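Glucose-6-phosphate isomerase (Chlamydia trachomatis D/UW-3/CX, PDB 6OTU) catalyses the reversible isomerisation of glucose 6-phosphate to fructose 6-phosphate. Local coordinates at residues 472-475 / 476-480; 387-390 / 391-394; 250-253 / 254-257; 128-131 / 132-135; 167-170 / 171-174. All coordinates share one frame; numbering follows the deposited sequence.

Contact 1: 472-475 / 476-480; sequences LLAF and YEHKF
Phe475 presents the edge of its ring to one face of Tyr476, a T-shaped pair with centroids 5.0 Å apart and planes at 85°. The touching atom is Phe475 CD2, which stands over the tyrosine ring toward its rim, 3.6 Å from Tyr476 CD2. With CG anti to the backbone N (chi1 171°), the phenylalanine ring lies beside its own carbonyl carbon, next to Tyr476. Leu472 CD2 approaches Tyr476 CE2 more loosely, at 4.5 Å. One turn round the helix, the extended chain of Glu477 runs slantwise over Leu473, and its OE2 comes to 3.8 Å from Leu473 CG. Beneath these side chains the backbone keeps i to i+4 bonding; Glu477 N reaches Leu473 O at 3.0 Å, 170° at the hydrogen.

Four polar side chains find partners outside the two segments. Tyr476 OH and Lys479 NZ both bind Glu402, Glu477 OE1 forms a salt bridge with Arg112, and His478 NE2 is bonded to Asp301. Helix 466-487 therefore buries an aromatic surface together with acids and bases that are matched by partners, Glu477 with Arg112 and Lys479 with Glu402, and Glu402, held by a hydroxyl and an ammonium group, probably stays ionised.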
loop_
_atom_site.group_PDB
_atom_site.type_symbol
_atom_site.label_atom_id
_atom_site.label_comp_id
_atom_site.label_asym_id
_atom_site.label_seq_id
_atom_site.Cartn_x
_atom_site.Cartn_y
_atom_site.Cartn_z
ATOM N N LEU A 472 12.412 7.011 14.071
ATOM C CA LEU A 472 12.119 6.624 12.694
ATOM C C LEU A 472 11.189 7.625 12.030
ATOM O O LEU A 472 11.368 7.972 10.857
ATOM C CB LEU A 472 11.489 5.235 12.658
ATOM C CG LEU A 472 12.367 4.029 12.331
ATOM C CD1 LEU A 472 11.562 2.761 12.539
ATOM C CD2 LEU A 472 12.897 4.105 10.906
ATOM N N LEU A 473 10.174 8.084 12.763
ATOM C CA LEU A 473 9.287 9.106 12.229
ATOM C C LEU A 473 10.071 10.358 11.867
ATOM O O LEU A 473 10.002 10.831 10.727
ATOM C CB LEU A 473 8.185 9.426 13.236
ATOM C CG LEU A 473 7.174 10.491 12.820
ATOM C CD1 LEU A 473 6.259 9.928 11.750
ATOM C CD2 LEU A 473 6.365 10.907 14.015
ATOM N N ALA A 474 10.859 10.887 12.818
ATOM C CA ALA A 474 11.590 12.122 12.556
ATOM C C ALA A 474 12.606 11.930 11.434
ATOM O O ALA A 474 12.839 12.846 10.634
ATOM C CB ALA A 474 12.289 12.619 13.838
ATOM N N PHE A 475 13.208 10.745 11.367
ATOM C CA PHE A 475 14.133 10.410 10.296
ATOM C C PHE A 475 13.536 10.682 8.926
ATOM O O PHE A 475 14.165 11.320 8.078
ATOM C CB PHE A 475 14.519 8.947 10.418
ATOM C CG PHE A 475 15.291 8.432 9.264
ATOM C CD1 PHE A 475 16.635 8.750 9.117
ATOM C CD2 PHE A 475 14.695 7.584 8.339
ATOM C CE1 PHE A 475 17.375 8.245 8.047
ATOM C CE2 PHE A 475 15.420 7.078 7.267
ATOM C CZ PHE A 475 16.764 7.397 7.126
ATOM N N TYR A 476 12.320 10.183 8.689
ATOM C CA TYR A 476 11.708 10.330 7.376
ATOM C C TYR A 476 11.198 11.748 7.167
ATOM O O TYR A 476 11.270 12.274 6.049
ATOM C CB TYR A 476 10.589 9.298 7.196
ATOM C CG TYR A 476 11.099 8.002 6.602
ATOM C CD1 TYR A 476 11.398 7.921 5.248
ATOM C CD2 TYR A 476 11.329 6.870 7.401
ATOM C CE1 TYR A 476 11.886 6.751 4.693
ATOM C CE2 TYR A 476 11.825 5.694 6.854
ATOM C CZ TYR A 476 12.098 5.640 5.493
ATOM O OH TYR A 476 12.575 4.489 4.896
ATOM N N GLU A 477 10.692 12.388 8.225
ATOM C CA GLU A 477 10.312 13.795 8.112
ATOM C C GLU A 477 11.484 14.621 7.599
ATOM O O GLU A 477 11.330 15.425 6.678
ATOM C CB GLU A 477 9.813 14.338 9.458
ATOM C CG GLU A 477 8.494 13.708 9.903
ATOM C CD GLU A 477 7.955 14.282 11.202
ATOM O OE1 GLU A 477 8.695 15.024 11.904
ATOM O OE2 GLU A 477 6.771 14.005 11.513
ATOM N N HIS A 478 12.681 14.394 8.144
ATOM C CA HIS A 478 13.830 15.182 7.715
ATOM C C HIS A 478 14.396 14.726 6.373
ATOM O O HIS A 478 14.871 15.569 5.598
ATOM C CB HIS A 478 14.894 15.160 8.808
ATOM C CG HIS A 478 14.420 15.830 10.050
ATOM N ND1 HIS A 478 13.623 16.953 10.005
ATOM C CD2 HIS A 478 14.556 15.512 11.356
ATOM C CE1 HIS A 478 13.319 17.320 11.236
ATOM N NE2 HIS A 478 13.876 16.465 12.074
ATOM N N LYS A 479 14.350 13.422 6.078
ATOM C CA LYS A 479 14.686 12.953 4.737
ATOM C C LYS A 479 13.918 13.732 3.677
ATOM O O LYS A 479 14.505 14.252 2.724
ATOM C CB LYS A 479 14.391 11.457 4.584
ATOM C CG LYS A 479 14.563 11.012 3.135
ATOM C CD LYS A 479 14.020 9.635 2.856
ATOM C CE LYS A 479 14.477 9.174 1.483
ATOM N NZ LYS A 479 13.700 8.001 1.036
ATOM N N PHE A 480 12.597 13.818 3.830
ATOM C CA PHE A 480 11.785 14.476 2.810
ATOM C C PHE A 480 12.044 15.979 2.789
ATOM O O PHE A 480 12.081 16.593 1.714
ATOM C CB PHE A 480 10.308 14.162 3.051
ATOM C CG PHE A 480 9.994 12.686 2.980
ATOM C CD1 PHE A 480 10.504 11.903 1.956
ATOM C CD2 PHE A 480 9.200 12.079 3.938
ATOM C CE1 PHE A 480 10.225 10.532 1.890
ATOM C CE2 PHE A 480 8.914 10.709 3.873
ATOM C CZ PHE A 480 9.422 9.943 2.855
#

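Contact 2: 387-390 / 391-394; sequences SFFQ and SLHQ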
loop_
_atom_site.group_PDB
_atom_site.type_symbol
_atom_site.label_atom_id
_atom_site.label_comp_id
_atom_site.label_asym_id
_atom_site.label_seq_id
_atom_site.Cartn_x
_atom_site.Cartn_y
_atom_site.Cartn_z
ATOM N N SER A 387 5.425 -12.045 -3.226
ATOM C CA SER A 387 4.495 -11.350 -4.107
ATOM C C SER A 387 5.240 -10.463 -5.094
ATOM O O SER A 387 5.794 -10.974 -6.077
ATOM C CB SER A 387 3.471 -10.546 -3.290
ATOM O OG SER A 387 4.052 -9.419 -2.675
ATOM N N PHE A 388 5.262 -9.146 -4.853
ATOM C CA PHE A 388 5.791 -8.235 -5.863
ATOM C C PHE A 388 7.306 -8.227 -5.927
ATOM O O PHE A 388 7.860 -7.628 -6.853
ATOM C CB PHE A 388 5.283 -6.794 -5.660
ATOM C CG PHE A 388 5.566 -6.213 -4.308
ATOM C CD1 PHE A 388 6.803 -5.645 -4.021
ATOM C CD2 PHE A 388 4.576 -6.180 -3.333
ATOM C CE1 PHE A 388 7.057 -5.086 -2.776
ATOM C CE2 PHE A 388 4.830 -5.631 -2.079
ATOM C CZ PHE A 388 6.077 -5.082 -1.803
ATOM N N PHE A 389 7.992 -8.888 -4.992
ATOM C CA PHE A 389 9.427 -9.067 -5.175
ATOM C C PHE A 389 9.754 -9.825 -6.456
ATOM O O PHE A 389 10.844 -9.635 -7.003
ATOM C CB PHE A 389 10.039 -9.768 -3.966
ATOM C CG PHE A 389 10.654 -8.814 -2.984
ATOM C CD1 PHE A 389 10.110 -7.547 -2.813
ATOM C CD2 PHE A 389 11.770 -9.173 -2.235
ATOM C CE1 PHE A 389 10.672 -6.655 -1.916
ATOM C CE2 PHE A 389 12.333 -8.294 -1.333
ATOM C CZ PHE A 389 11.788 -7.026 -1.176
ATOM N N GLN A 390 8.831 -10.654 -6.965
ATOM C CA GLN A 390 9.000 -11.208 -8.307
ATOM C C GLN A 390 9.432 -10.136 -9.309
ATOM O O GLN A 390 10.360 -10.352 -10.098
ATOM C CB GLN A 390 7.701 -11.859 -8.784
ATOM C CG GLN A 390 7.723 -12.219 -10.270
ATOM C CD GLN A 390 8.843 -13.196 -10.614
ATOM O OE1 GLN A 390 9.054 -14.179 -9.905
ATOM N NE2 GLN A 390 9.563 -12.929 -11.695
ATOM N N SER A 391 8.775 -8.963 -9.282
ATOM C CA SER A 391 9.091 -7.910 -10.250
ATOM C C SER A 391 10.404 -7.190 -9.927
ATOM O O SER A 391 11.119 -6.762 -10.843
ATOM C CB SER A 391 7.938 -6.901 -10.329
ATOM O OG SER A 391 8.141 -6.026 -11.414
ATOM N N LEU A 392 10.741 -7.040 -8.648
ATOM C CA LEU A 392 12.035 -6.453 -8.314
ATOM C C LEU A 392 13.176 -7.321 -8.837
ATOM O O LEU A 392 14.152 -6.802 -9.385
ATOM C CB LEU A 392 12.143 -6.245 -6.800
ATOM C CG LEU A 392 11.587 -4.930 -6.204
ATOM C CD1 LEU A 392 10.152 -4.683 -6.524
ATOM C CD2 LEU A 392 11.759 -4.897 -4.698
ATOM N N HIS A 393 13.043 -8.656 -8.725
ATOM C CA HIS A 393 14.103 -9.579 -9.133
ATOM C C HIS A 393 14.155 -9.799 -10.647
ATOM O O HIS A 393 15.239 -10.049 -11.185
ATOM C CB HIS A 393 13.940 -10.944 -8.432
ATOM C CG HIS A 393 14.400 -10.956 -7.004
ATOM N ND1 HIS A 393 15.708 -10.715 -6.637
ATOM C CD2 HIS A 393 13.722 -11.171 -5.851
ATOM C CE1 HIS A 393 15.812 -10.765 -5.321
ATOM N NE2 HIS A 393 14.620 -11.031 -4.819
ATOM N N GLN A 394 13.013 -9.716 -11.354
ATOM C CA GLN A 394 12.955 -10.184 -12.738
ATOM C C GLN A 394 12.065 -9.355 -13.652
ATOM O O GLN A 394 11.958 -9.689 -14.836
ATOM C CB GLN A 394 12.487 -11.652 -12.803
ATOM C CG GLN A 394 13.540 -12.678 -12.400
ATOM C CD GLN A 394 13.140 -14.082 -12.809
ATOM O OE1 GLN A 394 11.969 -14.448 -12.718
ATOM N NE2 GLN A 394 14.106 -14.874 -13.275
#
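Gln390 and Gln394 meet through contrasting torsions: Gln390 has CG anti to its backbone N (chi1 169°) and then bends at chi2, whereas Gln394 runs out extended beyond CG. The bend turns the amide of Gln390 toward the next turn, where NE2 donates to Gln394 OE1 at 3.0 Å in an almost straight bond, 168° at the hydrogen. The acceptor lies in the amide plane of Gln390, and the donor uses an in-plane lone pair of OE1, although the two amides are twisted 63° apart. Gln390 NE2 also packs on Gln394 CB at 3.4 Å.

Both amides have further partners that fix their rotation. Gln390 OE1 accepts from Gly496 N of the second subunit and its NE2 donates to Gly358 O, also of the second subunit, while Gln394 NE2 is bonded to the carbonyls of Asn447 and Arg449.

Helix 389-394 follows closely after His386, an active-site residue, and lies against the second subunit, so the glutamine pair is part of the dimer interface. Ser391 N is bonded to Phe388 O at 2.9 Å, and His393 N to Phe389 O at 3.0 Å.

Away from the glutamines, Leu392 divides its methyls between two rings. CD2 packs against Phe389 CE1 at 3.5 Å, and CD1 lies at the edge of the Phe388 ring, 4.3 Å from its CD1. His393 NE2 is bonded to Gln433 of helix 422-439, and Phe389 and Leu392 rest against strand 401-406.

Contact 3: 250-253 / 254-257; sequences MDDK and SRYL
Asp252 gathers the polar contacts with both of its acceptor groups. Its carboxylate oxygen OD1 receives Ser254 OG at 3.1 Å, on the syn side but 33° out of the carboxylate plane, and a weak second bond from Ser254 N at 3.3 Å. The same serine thus closes on OD1 through hydroxyl and amide together. Asp252 CG stands anti to the backbone N (chi1 -168°), which swings the carboxylate over the turn toward Ser254 and leaves OD2 against Arg255 CB. The main-chain oxygen of Asp252 is also used twice: Arg255 N donates to Asp252 O at 3.1 Å and 157°, and Tyr256 N adds a weak bond at 3.3 Å.

Asp252 to Arg255 form a type I beta turn in the loop that joins two neighbouring strands of the parallel five-stranded sheet, 240-245 and 258-262, the latter at its edge. Just before the turn, Asp251 is the centre of an inverse gamma turn, and its carboxylate is bonded to His261 and to the amide of Gly247.

The Tyr256 ring lies alongside Asp252 and Met250. Its edge faces Asp252 O, 3.3 Å from Tyr256 CD2, and the phenolic end meets Met250, whose CG lies 3.3 Å from Tyr256 OH and 3.8 Å from Tyr256 CE2. The hydroxyl has a weak hydrogen bond to Glu222 OE2, which also forms a long, weak ion pair with Arg255 NE. Lys253 NZ is paired with Glu258 in a salt bridge. Met250 also touches Ser210, a residue of the glucose-6-phosphate pocket.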
loop_
_atom_site.group_PDB
_atom_site.type_symbol
_atom_site.label_atom_id
_atom_site.label_comp_id
_atom_site.label_asym_id
_atom_site.label_seq_id
_atom_site.Cartn_x
_atom_site.Cartn_y
_atom_site.Cartn_z
ATOM N N MET A 250 -13.594 24.754 15.750
ATOM C CA MET A 250 -13.760 23.600 16.623
ATOM C C MET A 250 -13.221 23.838 18.030
ATOM O O MET A 250 -13.523 23.050 18.937
ATOM C CB MET A 250 -13.057 22.386 15.994
ATOM C CG MET A 250 -13.605 21.023 16.369
ATOM S SD MET A 250 -12.806 19.697 15.417
ATOM C CE MET A 250 -13.797 19.781 13.934
ATOM N N ASP A 251 -12.442 24.905 18.225
ATOM C CA ASP A 251 -11.792 25.220 19.488
ATOM C C ASP A 251 -12.841 25.729 20.472
ATOM O O ASP A 251 -12.933 26.933 20.738
ATOM C CB ASP A 251 -10.679 26.238 19.225
ATOM C CG ASP A 251 -9.834 26.525 20.437
ATOM O OD1 ASP A 251 -9.872 25.738 21.405
ATOM O OD2 ASP A 251 -9.124 27.556 20.411
ATOM N N ASP A 252 -13.634 24.807 21.024
ATOM C CA ASP A 252 -14.934 25.141 21.615
ATOM C C ASP A 252 -15.158 24.261 22.844
ATOM O O ASP A 252 -15.620 23.121 22.720
ATOM C CB ASP A 252 -16.025 24.936 20.566
ATOM C CG ASP A 252 -17.358 25.511 20.974
ATOM O OD1 ASP A 252 -17.524 25.946 22.141
ATOM O OD2 ASP A 252 -18.250 25.523 20.101
ATOM N N LYS A 253 -14.845 24.789 24.029
ATOM C CA LYS A 253 -14.933 23.967 25.238
ATOM C C LYS A 253 -16.372 23.727 25.695
ATOM O O LYS A 253 -16.598 22.885 26.572
ATOM C CB LYS A 253 -14.129 24.600 26.370
ATOM C CG LYS A 253 -12.653 24.254 26.329
ATOM C CD LYS A 253 -12.393 22.861 26.909
ATOM C CE LYS A 253 -11.872 22.959 28.333
ATOM N NZ LYS A 253 -10.680 23.857 28.383
ATOM N N SER A 254 -17.341 24.434 25.121
ATOM C CA SER A 254 -18.748 24.177 25.393
ATOM C C SER A 254 -19.305 23.033 24.559
ATOM O O SER A 254 -20.413 22.560 24.835
ATOM C CB SER A 254 -19.577 25.448 25.151
ATOM O OG SER A 254 -20.067 25.490 23.817
ATOM N N ARG A 255 -18.571 22.575 23.551
ATOM C CA ARG A 255 -19.010 21.472 22.724
ATOM C C ARG A 255 -18.204 20.198 22.976
ATOM O O ARG A 255 -18.645 19.111 22.582
ATOM C CB ARG A 255 -18.938 21.896 21.243
ATOM C CG ARG A 255 -19.431 20.879 20.217
ATOM C CD ARG A 255 -19.263 21.386 18.775
ATOM N NE ARG A 255 -19.569 20.337 17.803
ATOM C CZ ARG A 255 -20.793 20.065 17.357
ATOM N NH1 ARG A 255 -21.836 20.766 17.789
ATOM N NH2 ARG A 255 -20.976 19.084 16.481
ATOM N N TYR A 256 -17.067 20.293 23.670
ATOM C CA TYR A 256 -16.191 19.154 23.909
ATOM C C TYR A 256 -15.818 19.043 25.385
ATOM O O TYR A 256 -15.636 20.051 26.080
ATOM C CB TYR A 256 -14.930 19.260 23.053
ATOM C CG TYR A 256 -15.244 19.261 21.571
ATOM C CD1 TYR A 256 -15.466 18.067 20.888
ATOM C CD2 TYR A 256 -15.336 20.455 20.860
ATOM C CE1 TYR A 256 -15.764 18.059 19.549
ATOM C CE2 TYR A 256 -15.632 20.456 19.516
ATOM C CZ TYR A 256 -15.849 19.257 18.864
ATOM O OH TYR A 256 -16.145 19.249 17.523
ATOM N N LEU A 257 -15.713 17.798 25.853
ATOM C CA LEU A 257 -15.234 17.537 27.207
ATOM C C LEU A 257 -13.869 18.174 27.441
ATOM O O LEU A 257 -13.591 18.698 28.525
ATOM C CB LEU A 257 -15.179 16.024 27.452
ATOM C CG LEU A 257 -14.303 15.548 28.617
ATOM C CD1 LEU A 257 -14.982 15.751 29.973
ATOM C CD2 LEU A 257 -13.889 14.091 28.423
#

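Contact 4: 128-131 / 132-135; sequences ARHS and KEEA
Four consecutive i to i+4 backbone bonds, from Lys132 N to Ala128 O through to Ala135 N to Ser131 O, keep this part of helix 122-148 regular, with Glu134 N to His130 O the shortest at 2.8 Å.

On the outer side, Arg129 and Glu133 form a salt bridge one turn apart. Arg129 NH2 donates to Glu133 OE1 at 2.9 Å, 159° at the hydrogen, and meets the oxygen nearly along its C-O axis. OE1 lies in the guanidinium plane, at its edge, and the two groups are nearly coplanar (14°). A kink at chi3 (-31°) in the arginine chain brings this edge round to the acid, and Arg129 CD also comes to 3.4 Å from Glu133 OE1. The other oxygen, OE2, turns to His130 and lies in the plane of its ring, 3.6 Å from His130 CD2, with imidazole and carboxylate nearly perpendicular.

The inner side is bonded differently. Ser131 OG turns back to the carbonyl of Ile127, one turn earlier. Glu134 OE1 is held by a salt bridge to Arg137 and by the amide of His261.

Such i to i+4 pairing of opposite charges is characteristic of a solvent-facing helix side, here on the long helix 122-148, where Ser131 and Glu134 pack on Trp263 and Lys132 and Ala135 on Trp114.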
loop_
_atom_site.group_PDB
_atom_site.type_symbol
_atom_site.label_atom_id
_atom_site.label_comp_id
_atom_site.label_asym_id
_atom_site.label_seq_id
_atom_site.Cartn_x
_atom_site.Cartn_y
_atom_site.Cartn_z
ATOM N N ALA A 128 7.247 25.713 21.200
ATOM C CA ALA A 128 7.817 24.763 22.144
ATOM C C ALA A 128 7.156 24.891 23.512
ATOM O O ALA A 128 6.825 23.879 24.140
ATOM C CB ALA A 128 9.333 24.947 22.255
ATOM N N ARG A 129 6.936 26.117 23.990
ATOM C CA ARG A 129 6.352 26.199 25.318
ATOM C C ARG A 129 4.875 25.850 25.301
ATOM O O ARG A 129 4.377 25.267 26.266
ATOM C CB ARG A 129 6.552 27.569 25.967
ATOM C CG ARG A 129 6.524 27.370 27.477
ATOM C CD ARG A 129 6.150 28.561 28.327
ATOM N NE ARG A 129 6.540 29.826 27.738
ATOM C CZ ARG A 129 5.680 30.683 27.215
ATOM N NH1 ARG A 129 6.120 31.820 26.714
ATOM N NH2 ARG A 129 4.381 30.407 27.200
ATOM N N HIS A 130 4.167 26.150 24.215
ATOM C CA HIS A 130 2.767 25.741 24.161
ATOM C C HIS A 130 2.633 24.227 24.067
ATOM O O HIS A 130 1.724 23.643 24.669
ATOM C CB HIS A 130 2.067 26.439 23.008
ATOM C CG HIS A 130 1.904 27.904 23.230
ATOM N ND1 HIS A 130 2.083 28.836 22.231
ATOM C CD2 HIS A 130 1.616 28.602 24.353
ATOM C CE1 HIS A 130 1.897 30.046 22.726
ATOM N NE2 HIS A 130 1.611 29.930 24.011
ATOM N N SER A 131 3.549 23.570 23.351
ATOM C CA SER A 131 3.558 22.110 23.330
ATOM C C SER A 131 3.774 21.544 24.727
ATOM O O SER A 131 3.112 20.579 25.123
ATOM C CB SER A 131 4.637 21.594 22.371
ATOM O OG SER A 131 4.386 22.032 21.046
ATOM N N LYS A 132 4.691 22.136 25.492
ATOM C CA LYS A 132 4.900 21.678 26.862
ATOM C C LYS A 132 3.656 21.907 27.711
ATOM O O LYS A 132 3.252 21.032 28.487
ATOM C CB LYS A 132 6.113 22.374 27.474
ATOM C CG LYS A 132 6.397 21.903 28.874
ATOM C CD LYS A 132 7.764 22.331 29.362
ATOM C CE LYS A 132 8.130 21.578 30.639
ATOM N NZ LYS A 132 9.422 22.030 31.266
ATOM N N GLU A 133 3.017 23.068 27.558
ATOM C CA GLU A 133 1.773 23.317 28.274
ATOM C C GLU A 133 0.680 22.337 27.863
ATOM O O GLU A 133 -0.127 21.923 28.702
ATOM C CB GLU A 133 1.307 24.753 28.052
ATOM C CG GLU A 133 2.262 25.814 28.557
ATOM C CD GLU A 133 1.902 27.196 28.043
ATOM O OE1 GLU A 133 2.779 28.086 28.058
ATOM O OE2 GLU A 133 0.741 27.387 27.626
ATOM N N GLU A 134 0.620 21.973 26.574
ATOM C CA GLU A 134 -0.380 21.001 26.128
ATOM C C GLU A 134 -0.119 19.625 26.726
ATOM O O GLU A 134 -1.050 18.953 27.182
ATOM C CB GLU A 134 -0.400 20.907 24.597
ATOM C CG GLU A 134 -0.994 22.131 23.902
ATOM C CD GLU A 134 -2.426 22.432 24.338
ATOM O OE1 GLU A 134 -3.290 21.542 24.212
ATOM O OE2 GLU A 134 -2.690 23.566 24.802
ATOM N N ALA A 135 1.147 19.194 26.719
ATOM C CA ALA A 135 1.509 17.873 27.228
ATOM C C ALA A 135 1.180 17.728 28.715
ATOM O O ALA A 135 0.692 16.679 29.147
ATOM C CB ALA A 135 2.991 17.618 26.982
#

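Contact 5: 167-170 / 171-174; sequences MYFA and MQGS
Direct side-chain bonding links Tyr168 and Gln172, one turn apart: Gln172 NE2 donates to Tyr168 OH at 3.1 Å, bent to 140° and with the hydroxyl tilted from the amide plane. The glutamine chain is fully extended, with CG anti to the backbone N (chi1 -163°), and so carries its amide up to the far end of the tyrosine. Gln172 OE1 lies 3.8 Å from Phe169 CD1.

Two waters serve the last turn. Water 2 lies within hydrogen-bonding distance of both Phe169 O and Gln172 OE1, 2.8 Å from each. Water 1 is likewise close to Phe169 O, at 2.6 Å, and accepts from Gly173 N at 3.0 Å. Gln172 N makes only a weak bond to Tyr168 O, 3.0 Å, and the waters gather at the next carbonyl, Phe169 O.

Apolar packing is looser, with Met171 CE 4.4 Å from Met167 CB.

Helix 162-172 is the crossover of the beta-alpha-beta unit between strands 151-155 and 180-184. Met167 and Met171 pack against helices 287-303 and 466-487, Tyr168 meets Phe285 at the end of helix 275-285, and Gln410 bonds to Ala170 O and Ser174 OG.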
loop_
_atom_site.group_PDB
_atom_site.type_symbol
_atom_site.label_atom_id
_atom_site.label_comp_id
_atom_site.label_asym_id
_atom_site.label_seq_id
_atom_site.Cartn_x
_atom_site.Cartn_y
_atom_site.Cartn_z
ATOM N N MET A 167 1.926 5.166 14.213
ATOM C CA MET A 167 2.665 5.144 15.468
ATOM C C MET A 167 1.982 4.247 16.496
ATOM O O MET A 167 2.659 3.560 17.263
ATOM C CB MET A 167 2.840 6.576 16.006
ATOM C CG MET A 167 3.858 7.438 15.217
ATOM S SD MET A 167 5.511 6.686 14.973
ATOM C CE MET A 167 5.354 6.041 13.296
ATOM N N TYR A 168 0.647 4.232 16.513
ATOM C CA TYR A 168 -0.073 3.394 17.461
ATOM C C TYR A 168 0.256 1.914 17.243
ATOM O O TYR A 168 0.587 1.192 18.194
ATOM C CB TYR A 168 -1.587 3.649 17.357
ATOM C CG TYR A 168 -2.376 2.559 18.043
ATOM C CD1 TYR A 168 -2.485 2.525 19.424
ATOM C CD2 TYR A 168 -2.946 1.527 17.318
ATOM C CE1 TYR A 168 -3.163 1.504 20.061
ATOM C CE2 TYR A 168 -3.624 0.503 17.941
ATOM C CZ TYR A 168 -3.729 0.488 19.315
ATOM O OH TYR A 168 -4.414 -0.542 19.945
ATOM N N PHE A 169 0.190 1.443 15.992
ATOM C CA PHE A 169 0.551 0.050 15.740
ATOM C C PHE A 169 2.045 -0.198 15.928
ATOM O O PHE A 169 2.443 -1.321 16.257
ATOM C CB PHE A 169 0.098 -0.380 14.345
ATOM C CG PHE A 169 -1.388 -0.536 14.235
ATOM C CD1 PHE A 169 -2.005 -1.727 14.591
ATOM C CD2 PHE A 169 -2.184 0.530 13.830
ATOM C CE1 PHE A 169 -3.385 -1.853 14.509
ATOM C CE2 PHE A 169 -3.564 0.400 13.748
ATOM C CZ PHE A 169 -4.161 -0.781 14.085
ATOM N N ALA A 170 2.885 0.822 15.744
ATOM C CA ALA A 170 4.315 0.613 15.963
ATOM C C ALA A 170 4.602 0.304 17.424
ATOM O O ALA A 170 5.467 -0.523 17.738
ATOM C CB ALA A 170 5.109 1.840 15.525
ATOM N N MET A 171 3.886 0.961 18.324
ATOM C CA MET A 171 4.139 0.843 19.747
ATOM C C MET A 171 3.316 -0.243 20.412
ATOM O O MET A 171 3.623 -0.609 21.558
ATOM C CB MET A 171 3.844 2.171 20.441
ATOM C CG MET A 171 4.762 3.274 20.044
ATOM S SD MET A 171 4.268 4.826 20.821
ATOM C CE MET A 171 5.102 5.928 19.688
ATOM N N GLN A 172 2.267 -0.728 19.737
ATOM C CA GLN A 172 1.369 -1.717 20.321
ATOM C C GLN A 172 2.120 -2.926 20.886
ATOM O O GLN A 172 1.720 -3.476 21.912
ATOM C CB GLN A 172 0.366 -2.147 19.257
ATOM C CG GLN A 172 -0.873 -2.836 19.746
ATOM C CD GLN A 172 -1.745 -3.290 18.574
ATOM O OE1 GLN A 172 -1.255 -3.903 17.616
ATOM N NE2 GLN A 172 -3.036 -2.979 18.639
ATOM N N GLY A 173 3.227 -3.332 20.251
ATOM C CA GLY A 173 3.945 -4.514 20.689
ATOM C C GLY A 173 4.840 -4.305 21.892
ATOM O O GLY A 173 5.240 -5.285 22.532
ATOM N N SER A 174 5.150 -3.053 22.220
ATOM C CA SER A 174 6.054 -2.734 23.315
ATOM C C SER A 174 5.339 -2.331 24.596
ATOM O O SER A 174 5.895 -2.529 25.675
ATOM C CB SER A 174 7.002 -1.594 22.915
ATOM O OG SER A 174 7.384 -1.680 21.563
HETATM O O HOH W 1 3.716 -3.251 17.338
HETATM O O HOH W 2 0.866 -3.607 15.868
#

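Overall arrangement
From the N terminus the order is contact 4, contact 5, contact 3, contact 2 and contact 1. All are local and lie in series, so none encloses or crosses another; only contact 3 lies wholly within a loop, the connection between strands 240-245 and 258-262. Contacts 4, 5 and 3 belong to the surroundings of the parallel five-stranded sheet: helix 122-148 leads into strand 151-155, helix 162-172 crosses over to strand 180-184, and the loop of contact 3 joins two later strands. Contact 2 lies about 51 Å from contact 3, centre to centre, at the dimer interface. Contact 1, near the chain's centre, touches contact 5 through Leu473 CB and Met167 SD, 4.2 Å apart, joining helix 466-487 to helix 162-172.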